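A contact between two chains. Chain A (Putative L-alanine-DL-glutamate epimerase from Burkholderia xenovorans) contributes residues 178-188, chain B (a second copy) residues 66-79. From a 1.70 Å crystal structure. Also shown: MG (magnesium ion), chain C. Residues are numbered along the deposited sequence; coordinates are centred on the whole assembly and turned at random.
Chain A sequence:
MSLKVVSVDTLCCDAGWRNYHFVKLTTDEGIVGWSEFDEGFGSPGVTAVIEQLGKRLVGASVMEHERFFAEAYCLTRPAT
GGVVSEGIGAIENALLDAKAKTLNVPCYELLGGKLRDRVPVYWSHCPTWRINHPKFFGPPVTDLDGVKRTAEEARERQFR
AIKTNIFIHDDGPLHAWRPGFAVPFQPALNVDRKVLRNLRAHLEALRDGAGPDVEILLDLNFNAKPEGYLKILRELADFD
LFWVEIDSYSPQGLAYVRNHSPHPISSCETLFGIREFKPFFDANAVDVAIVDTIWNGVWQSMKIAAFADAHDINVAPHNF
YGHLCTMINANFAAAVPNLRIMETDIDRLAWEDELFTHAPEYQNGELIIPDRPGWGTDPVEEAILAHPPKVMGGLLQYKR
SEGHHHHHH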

ATOM      1  N   ARG A 178     -32.656 -18.242   0.901  1.00 15.60           N
ATOM      2  CA  ARG A 178     -32.376 -16.912   0.334  1.00 16.30           C
ATOM      3  C   ARG A 178     -32.431 -15.835   1.424  1.00 15.20           C
ATOM      4  O   ARG A 178     -33.062 -14.779   1.250  1.00 16.18           O
ATOM      5  CB  ARG A 178     -33.377 -16.555  -0.766  1.00 18.02           C
ATOM      6  CG  ARG A 178     -33.437 -17.542  -1.912  1.00 21.32           C
ATOM      7  CD  ARG A 178     -34.723 -17.410  -2.660  1.00 26.98           C
ATOM      8  NE  ARG A 178     -34.857 -16.055  -3.149  1.00 31.12           N
ATOM      9  CZ  ARG A 178     -36.003 -15.410  -3.318  1.00 35.05           C
ATOM     10  NH1 ARG A 178     -35.974 -14.146  -3.753  1.00 37.90           N
ATOM     11  NH2 ARG A 178     -37.169 -15.996  -3.061  1.00 36.64           N
ATOM     12  N   PRO A 179     -31.740 -16.081   2.553  1.00 13.84           N
ATOM     13  CA  PRO A 179     -31.798 -15.094   3.640  1.00 13.11           C
ATOM     14  C   PRO A 179     -31.307 -13.690   3.232  1.00 13.68           C
ATOM     15  O   PRO A 179     -31.736 -12.685   3.804  1.00 12.78           O
ATOM     16  CB  PRO A 179     -30.884 -15.700   4.713  1.00 13.33           C
ATOM     17  CG  PRO A 179     -29.911 -16.493   3.964  1.00 14.05           C
ATOM     18  CD  PRO A 179     -30.728 -17.107   2.814  1.00 14.03           C
ATOM     19  N   GLY A 180     -30.397 -13.598   2.280  1.00 13.94           N
ATOM     20  CA  GLY A 180     -29.955 -12.281   1.828  1.00 13.91           C
ATOM     21  C   GLY A 180     -31.071 -11.435   1.245  1.00 13.75           C
ATOM     22  O   GLY A 180     -30.971 -10.202   1.222  1.00 14.06           O
ATOM     23  N   PHE A 181     -32.127 -12.106   0.772  1.00 14.30           N
ATOM     24  CA  PHE A 181     -33.337 -11.439   0.285  1.00 14.53           C
ATOM     25  C   PHE A 181     -34.544 -11.664   1.208  1.00 15.51           C
ATOM     26  O   PHE A 181     -35.711 -11.485   0.776  1.00 15.17           O
ATOM     27  CB  PHE A 181     -33.669 -11.896  -1.143  1.00 14.71           C
ATOM     28  CG  PHE A 181     -32.576 -11.681  -2.158  1.00 14.25           C
ATOM     29  CD1 PHE A 181     -31.742 -10.568  -2.130  1.00 13.72           C
ATOM     30  CD2 PHE A 181     -32.442 -12.554  -3.231  1.00 15.76           C
ATOM     31  CE1 PHE A 181     -30.766 -10.375  -3.092  1.00 15.45           C
ATOM     32  CE2 PHE A 181     -31.471 -12.351  -4.194  1.00 15.36           C
ATOM     33  CZ  PHE A 181     -30.645 -11.264  -4.129  1.00 14.00           C
ATOM     34  N   ALA A 182     -34.240 -11.994   2.477  1.00 15.19           N
ATOM     35  CA  ALA A 182     -35.203 -12.134   3.581  1.00 16.43           C
ATOM     36  C   ALA A 182     -36.196 -13.271   3.379  1.00 17.44           C
ATOM     37  O   ALA A 182     -37.333 -13.204   3.867  1.00 17.96           O
ATOM     38  CB  ALA A 182     -35.920 -10.809   3.854  1.00 17.08           C
ATOM     39  N   VAL A 183     -35.761 -14.317   2.679  1.00 17.74           N
ATOM     40  CA  VAL A 183     -36.513 -15.563   2.617  1.00 19.53           C
ATOM     41  C   VAL A 183     -35.575 -16.713   2.988  1.00 19.61           C
ATOM     42  O   VAL A 183     -34.897 -17.265   2.128  1.00 18.13           O
ATOM     43  CB  VAL A 183     -37.160 -15.787   1.244  1.00 20.04           C
ATOM     44  CG1 VAL A 183     -37.982 -17.069   1.282  1.00 22.19           C
ATOM     45  CG2 VAL A 183     -38.045 -14.601   0.870  1.00 21.90           C
ATOM     46  N   PRO A 184     -35.509 -17.056   4.276  1.00 18.92           N
ATOM     47  CA  PRO A 184     -36.264 -16.487   5.422  1.00 19.16           C
ATOM     48  C   PRO A 184     -35.611 -15.219   5.979  1.00 18.72           C
ATOM     49  O   PRO A 184     -34.484 -14.903   5.613  1.00 17.69           O
ATOM     50  CB  PRO A 184     -36.145 -17.590   6.448  1.00 19.56           C
ATOM     51  CG  PRO A 184     -34.791 -18.103   6.243  1.00 20.21           C
ATOM     52  CD  PRO A 184     -34.541 -18.055   4.750  1.00 19.22           C
ATOM     53  N   PHE A 185     -36.304 -14.523   6.879  1.00 18.98           N
ATOM     54  CA  PHE A 185     -35.720 -13.352   7.510  1.00 18.20           C
ATOM     55  C   PHE A 185     -34.810 -13.843   8.613  1.00 18.38           C
ATOM     56  O   PHE A 185     -35.267 -14.304   9.682  1.00 19.99           O
ATOM     57  CB  PHE A 185     -36.778 -12.415   8.075  1.00 18.49           C
ATOM     58  CG  PHE A 185     -36.194 -11.191   8.740  1.00 17.34           C
ATOM     59  CD1 PHE A 185     -35.635 -10.179   7.974  1.00 17.72           C
ATOM     60  CD2 PHE A 185     -36.171 -11.071  10.113  1.00 18.65           C
ATOM     61  CE1 PHE A 185     -35.085  -9.074   8.563  1.00 16.61           C
ATOM     62  CE2 PHE A 185     -35.612  -9.937  10.715  1.00 18.28           C
ATOM     63  CZ  PHE A 185     -35.087  -8.941   9.921  1.00 17.87           C
ATOM     64  N   GLN A 186     -33.513 -13.779   8.347  1.00 18.69           N
ATOM     65  CA  GLN A 186     -32.474 -14.177   9.284  1.00 18.44           C
ATOM     66  C   GLN A 186     -31.248 -13.339   8.902  1.00 16.71           C
ATOM     67  O   GLN A 186     -30.318 -13.795   8.230  1.00 16.16           O
ATOM     68  CB  GLN A 186     -32.197 -15.675   9.173  1.00 19.87           C
ATOM     69  CG  GLN A 186     -31.295 -16.197  10.242  1.00 25.36           C
ATOM     70  CD  GLN A 186     -31.030 -17.673  10.061  1.00 31.59           C
ATOM     71  OE1 GLN A 186     -29.941 -18.070   9.644  1.00 35.97           O
ATOM     72  NE2 GLN A 186     -32.050 -18.497  10.322  1.00 34.44           N
ATOM     73  N   PRO A 187     -31.282 -12.064   9.291  1.00 15.24           N
ATOM     74  CA  PRO A 187     -30.440 -11.079   8.641  1.00 14.55           C
ATOM     75  C   PRO A 187     -28.936 -11.177   8.886  1.00 13.71           C
ATOM     76  O   PRO A 187     -28.151 -10.517   8.180  1.00 14.24           O
ATOM     77  CB  PRO A 187     -31.009  -9.756   9.160  1.00 14.63           C
ATOM     78  CG  PRO A 187     -31.613 -10.094  10.490  1.00 15.12           C
ATOM     79  CD  PRO A 187     -32.186 -11.458  10.294  1.00 16.09           C
ATOM     80  N   ALA A 188     -28.506 -11.980   9.861  1.00 13.36           N
ATOM     81  CA  ALA A 188     -27.082 -12.212  10.067  1.00 13.09           C
ATOM     82  C   ALA A 188     -26.443 -13.000   8.910  1.00 13.03           C
ATOM     83  O   ALA A 188     -25.236 -12.887   8.671  1.00 12.73           O
ATOM     84  CB  ALA A 188     -26.850 -12.928  11.397  1.00 13.40           C
TER
HETATM   85 MG    MG C 409     -26.224  -2.745  -6.727  1.00 16.25          MG
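Chain B (66-79) ERFFAEAYCLTRPA

Chain B presents a helix already under way at Glu66(B), followed by a 3-10 segment at Arg77(B) and Pro78(B), to a loop of chain A with a short 3-10 turn at Pro179(A) and Gly180(A). Its i to i+4 bonds are regular, as in Ala70(B) N to Glu66(B) O at 2.9 Å and Leu75(B) N to Glu71(B) O at 2.9 Å. The loop folds back on itself: Arg178(A) N donates to Val183(A) O (2.7 Å) and Val183(A) N to Arg178(A) O (3.1 Å), with Ala182(A) at positive phi (64°) and a cis peptide before Pro184(A). The CA pairings give the direction: Phe181(A) lies by Cys74(B) (4.4 Å) and Pro187(A) by Ala70(B) (6.7 Å), so the loop advances as the helix is followed backward.

One direct hydrogen bond joins the stretches, from Arg77(B) NH1 to Gly180(A) O (2.9 Å, 155° at the hydrogen), the oxygen lying near the guanidinium plane. Water 1 extends this link, accepting from Arg77(B) NH1 (3.0 Å) and donating to Pro187(A) O (2.8 Å).

Close backbone approach adds two CA-H...O contacts. Phe181(A) CA to Cys74(B) O (3.5 Å) is nearly linear at 167°, whereas Cys74(B) CA to Gly180(A) O (3.3 Å) is bent to 122°.

Apolar packing accounts for much of the remaining contact. Ala182(A) points toward the helix, its CB 3.6 Å from Cys74(B) CB and 4.3 Å from Leu75(B) CD2. The Phe181(A) CA-to-CB bond points away overall, yet the ring returns, placing CE1 3.8 Å from Pro78(B) CG. Phe185(A), with chi1 at 180° (t), meets Ala70(B) CB with its ring edge, CZ to CB being 4.1 Å; its CE1 is 3.9 Å from Glu71(B) CB. Nearby, Arg67(B) NH1 and Glu71(B) OE1 form a salt bridge within the helix (2.8 Å).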

ATOM      1  N   GLU B  66     -35.334  -0.904  13.292  1.00 13.90           N
ATOM      2  CA  GLU B  66     -34.160  -1.545  12.704  1.00 15.72           C
ATOM      3  C   GLU B  66     -34.521  -2.892  12.063  1.00 14.60           C
ATOM      4  O   GLU B  66     -33.884  -3.312  11.090  1.00 15.20           O
ATOM      5  CB  GLU B  66     -33.055  -1.667  13.737  1.00 16.62           C
ATOM      6  CG  GLU B  66     -31.791  -2.121  13.172  1.00 21.58           C
ATOM      7  CD  GLU B  66     -30.986  -1.073  12.409  1.00 20.42           C
ATOM      8  OE1 GLU B  66     -31.442   0.012  11.934  1.00 15.78           O
ATOM      9  OE2 GLU B  66     -29.815  -1.420  12.225  1.00 21.20           O
ATOM     10  N   ARG B  67     -35.564  -3.549  12.566  1.00 14.42           N
ATOM     11  CA  ARG B  67     -36.095  -4.732  11.868  1.00 14.41           C
ATOM     12  C   ARG B  67     -36.579  -4.352  10.465  1.00 14.25           C
ATOM     13  O   ARG B  67     -36.267  -5.037   9.467  1.00 13.83           O
ATOM     14  CB  ARG B  67     -37.252  -5.365  12.650  1.00 13.36           C
ATOM     15  CG  ARG B  67     -37.782  -6.668  12.051  1.00 17.07           C
ATOM     16  CD  ARG B  67     -39.287  -6.817  12.330  1.00 18.31           C
ATOM     17  NE  ARG B  67     -40.061  -5.772  11.660  1.00 19.18           N
ATOM     18  CZ  ARG B  67     -40.301  -5.704  10.354  1.00 19.86           C
ATOM     19  NH1 ARG B  67     -39.884  -6.659   9.516  1.00 20.27           N
ATOM     20  NH2 ARG B  67     -40.984  -4.683   9.866  1.00 21.35           N
ATOM     21  N   PHE B  68     -37.379  -3.295  10.375  1.00 14.34           N
ATOM     22  CA  PHE B  68     -37.851  -2.815   9.057  1.00 14.45           C
ATOM     23  C   PHE B  68     -36.646  -2.505   8.146  1.00 14.23           C
ATOM     24  O   PHE B  68     -36.626  -2.874   6.973  1.00 13.68           O
ATOM     25  CB  PHE B  68     -38.761  -1.587   9.155  1.00 15.95           C
ATOM     26  CG  PHE B  68     -38.867  -0.824   7.848  1.00 17.48           C
ATOM     27  CD1 PHE B  68     -39.640  -1.304   6.821  1.00 20.36           C
ATOM     28  CD2 PHE B  68     -38.088   0.293   7.627  1.00 20.15           C
ATOM     29  CE1 PHE B  68     -39.702  -0.648   5.595  1.00 19.18           C
ATOM     30  CE2 PHE B  68     -38.134   0.971   6.391  1.00 21.57           C
ATOM     31  CZ  PHE B  68     -38.945   0.482   5.380  1.00 21.01           C
ATOM     32  N   PHE B  69     -35.668  -1.795   8.681  1.00 12.95           N
ATOM     33  CA  PHE B  69     -34.517  -1.433   7.873  1.00 13.05           C
ATOM     34  C   PHE B  69     -33.817  -2.686   7.349  1.00 12.95           C
ATOM     35  O   PHE B  69     -33.476  -2.784   6.160  1.00 12.83           O
ATOM     36  CB  PHE B  69     -33.530  -0.556   8.652  1.00 13.37           C
ATOM     37  CG  PHE B  69     -32.341  -0.182   7.826  1.00 13.34           C
ATOM     38  CD1 PHE B  69     -32.401   0.882   6.938  1.00 13.53           C
ATOM     39  CD2 PHE B  69     -31.189  -0.924   7.897  1.00 13.87           C
ATOM     40  CE1 PHE B  69     -31.304   1.182   6.141  1.00 13.54           C
ATOM     41  CE2 PHE B  69     -30.117  -0.647   7.075  1.00 13.96           C
ATOM     42  CZ  PHE B  69     -30.173   0.419   6.214  1.00 13.93           C
ATOM     43  N   ALA B  70     -33.588  -3.658   8.242  1.00 13.68           N
ATOM     44  CA  ALA B  70     -32.876  -4.864   7.885  1.00 13.86           C
ATOM     45  C   ALA B  70     -33.641  -5.624   6.817  1.00 14.28           C
ATOM     46  O   ALA B  70     -33.061  -6.051   5.836  1.00 15.30           O
ATOM     47  CB  ALA B  70     -32.636  -5.771   9.127  1.00 14.09           C
ATOM     48  N   GLU B  71     -34.961  -5.696   6.954  1.00 14.04           N
ATOM     49  CA  GLU B  71     -35.774  -6.424   5.969  1.00 15.48           C
ATOM     50  C   GLU B  71     -35.787  -5.698   4.629  1.00 14.42           C
ATOM     51  O   GLU B  71     -35.670  -6.313   3.558  1.00 14.84           O
ATOM     52  CB  GLU B  71     -37.196  -6.580   6.489  1.00 15.92           C
ATOM     53  CG  GLU B  71     -38.087  -7.385   5.531  1.00 19.27           C
ATOM     54  CD  GLU B  71     -39.511  -7.572   6.048  1.00 25.14           C
ATOM     55  OE1 GLU B  71     -40.045  -6.683   6.711  1.00 27.83           O
ATOM     56  OE2 GLU B  71     -40.102  -8.614   5.751  1.00 31.89           O
ATOM     57  N   ALA B  72     -35.948  -4.384   4.684  1.00 13.80           N
ATOM     58  CA  ALA B  72     -35.970  -3.562   3.485  1.00 14.10           C
ATOM     59  C   ALA B  72     -34.659  -3.644   2.709  1.00 13.52           C
ATOM     60  O   ALA B  72     -34.681  -3.702   1.499  1.00 13.45           O
ATOM     61  CB  ALA B  72     -36.317  -2.101   3.815  1.00 13.83           C
ATOM     62  N   TYR B  73     -33.544  -3.640   3.423  1.00 13.18           N
ATOM     63  CA  TYR B  73     -32.237  -3.755   2.800  1.00 13.67           C
ATOM     64  C   TYR B  73     -32.138  -5.096   2.082  1.00 13.99           C
ATOM     65  O   TYR B  73     -31.673  -5.151   0.936  1.00 14.51           O
ATOM     66  CB  TYR B  73     -31.165  -3.629   3.871  1.00 14.12           C
ATOM     67  CG  TYR B  73     -29.765  -3.692   3.288  1.00 14.72           C
ATOM     68  CD1 TYR B  73     -29.345  -2.778   2.336  1.00 18.20           C
ATOM     69  CD2 TYR B  73     -28.876  -4.666   3.690  1.00 16.77           C
ATOM     70  CE1 TYR B  73     -28.041  -2.830   1.799  1.00 17.44           C
ATOM     71  CE2 TYR B  73     -27.586  -4.738   3.140  1.00 16.69           C
ATOM     72  CZ  TYR B  73     -27.183  -3.818   2.212  1.00 17.28           C
ATOM     73  OH  TYR B  73     -25.909  -3.889   1.714  1.00 15.33           O
ATOM     74  N   CYS B  74     -32.618  -6.163   2.730  1.00 13.55           N
ATOM     75  CA  CYS B  74     -32.649  -7.485   2.110  1.00 14.18           C
ATOM     76  C   CYS B  74     -33.468  -7.462   0.816  1.00 14.30           C
ATOM     77  O   CYS B  74     -33.012  -7.952  -0.223  1.00 13.97           O
ATOM     78  CB  CYS B  74     -33.223  -8.536   3.053  1.00 14.38           C
ATOM     79  SG  CYS B  74     -32.180  -9.001   4.446  1.00 16.19           S
ATOM     80  N   LEU B  75     -34.670  -6.884   0.885  1.00 13.22           N
ATOM     81  CA  LEU B  75     -35.607  -6.930  -0.225  1.00 13.75           C
ATOM     82  C   LEU B  75     -35.140  -6.134  -1.427  1.00 14.07           C
ATOM     83  O   LEU B  75     -35.544  -6.435  -2.552  1.00 15.33           O
ATOM     84  CB  LEU B  75     -36.976  -6.401   0.206  1.00 14.67           C
ATOM     85  CG  LEU B  75     -37.694  -7.218   1.266  1.00 14.79           C
ATOM     86  CD1 LEU B  75     -39.005  -6.489   1.677  1.00 18.24           C
ATOM     87  CD2 LEU B  75     -37.941  -8.661   0.782  1.00 16.67           C
ATOM     88  N   THR B  76     -34.310  -5.121  -1.199  1.00 12.70           N
ATOM     89  CA  THR B  76     -33.849  -4.258  -2.268  1.00 13.34           C
ATOM     90  C   THR B  76     -32.337  -4.308  -2.453  1.00 13.28           C
ATOM     91  O   THR B  76     -31.786  -3.458  -3.152  1.00 13.90           O
ATOM     92  CB  THR B  76     -34.274  -2.801  -2.023  1.00 13.01           C
ATOM     93  OG1 THR B  76     -33.753  -2.345  -0.768  1.00 14.03           O
ATOM     94  CG2 THR B  76     -35.803  -2.697  -2.040  1.00 13.78           C
ATOM     95  N   ARG B  77     -31.682  -5.308  -1.861  1.00 13.40           N
ATOM     96  CA  ARG B  77     -30.212  -5.399  -1.851  1.00 12.75           C
ATOM     97  C   ARG B  77     -29.568  -5.146  -3.224  1.00 13.29           C
ATOM     98  O   ARG B  77     -28.599  -4.392  -3.315  1.00 13.23           O
ATOM     99  CB  ARG B  77     -29.740  -6.737  -1.263  1.00 13.34           C
ATOM    100  CG  ARG B  77     -28.702  -6.662  -0.195  1.00 13.24           C
ATOM    101  CD  ARG B  77     -28.304  -8.086   0.284  1.00 14.45           C
ATOM    102  NE  ARG B  77     -27.483  -7.982   1.491  1.00 18.51           N
ATOM    103  CZ  ARG B  77     -27.847  -8.293   2.714  1.00 18.60           C
ATOM    104  NH1 ARG B  77     -29.038  -8.864   2.994  1.00 17.26           N
ATOM    105  NH2 ARG B  77     -26.969  -8.074   3.688  1.00 19.80           N
ATOM    106  N   PRO B  78     -30.107  -5.751  -4.302  1.00 12.69           N
ATOM    107  CA  PRO B  78     -29.435  -5.583  -5.598  1.00 12.54           C
ATOM    108  C   PRO B  78     -29.366  -4.146  -6.106  1.00 13.13           C
ATOM    109  O   PRO B  78     -28.381  -3.774  -6.749  1.00 12.77           O
ATOM    110  CB  PRO B  78     -30.265  -6.452  -6.539  1.00 13.06           C
ATOM    111  CG  PRO B  78     -30.849  -7.521  -5.629  1.00 13.76           C
ATOM    112  CD  PRO B  78     -31.158  -6.789  -4.352  1.00 12.39           C
ATOM    113  N   ALA B  79     -30.395  -3.358  -5.828  1.00 12.70           N
ATOM    114  CA  ALA B  79     -30.452  -1.990  -6.340  1.00 12.89           C
ATOM    115  C   ALA B  79     -30.400  -0.992  -5.202  1.00 13.20           C
ATOM    116  O   ALA B  79     -30.958   0.093  -5.280  1.00 14.18           O
ATOM    117  CB  ALA B  79     -31.719  -1.804  -7.193  1.00 13.25           C
TER
HETATM  118  O   HOH W   1     -28.791  -8.853   5.972  1.00 14.50           O
HETATM  119  O   HOH W   2     -24.235  -1.209  -6.495  1.00 15.84           O
HETATM  120  O   HOH W   3     -27.296  -0.637  -6.680  1.00 16.17           O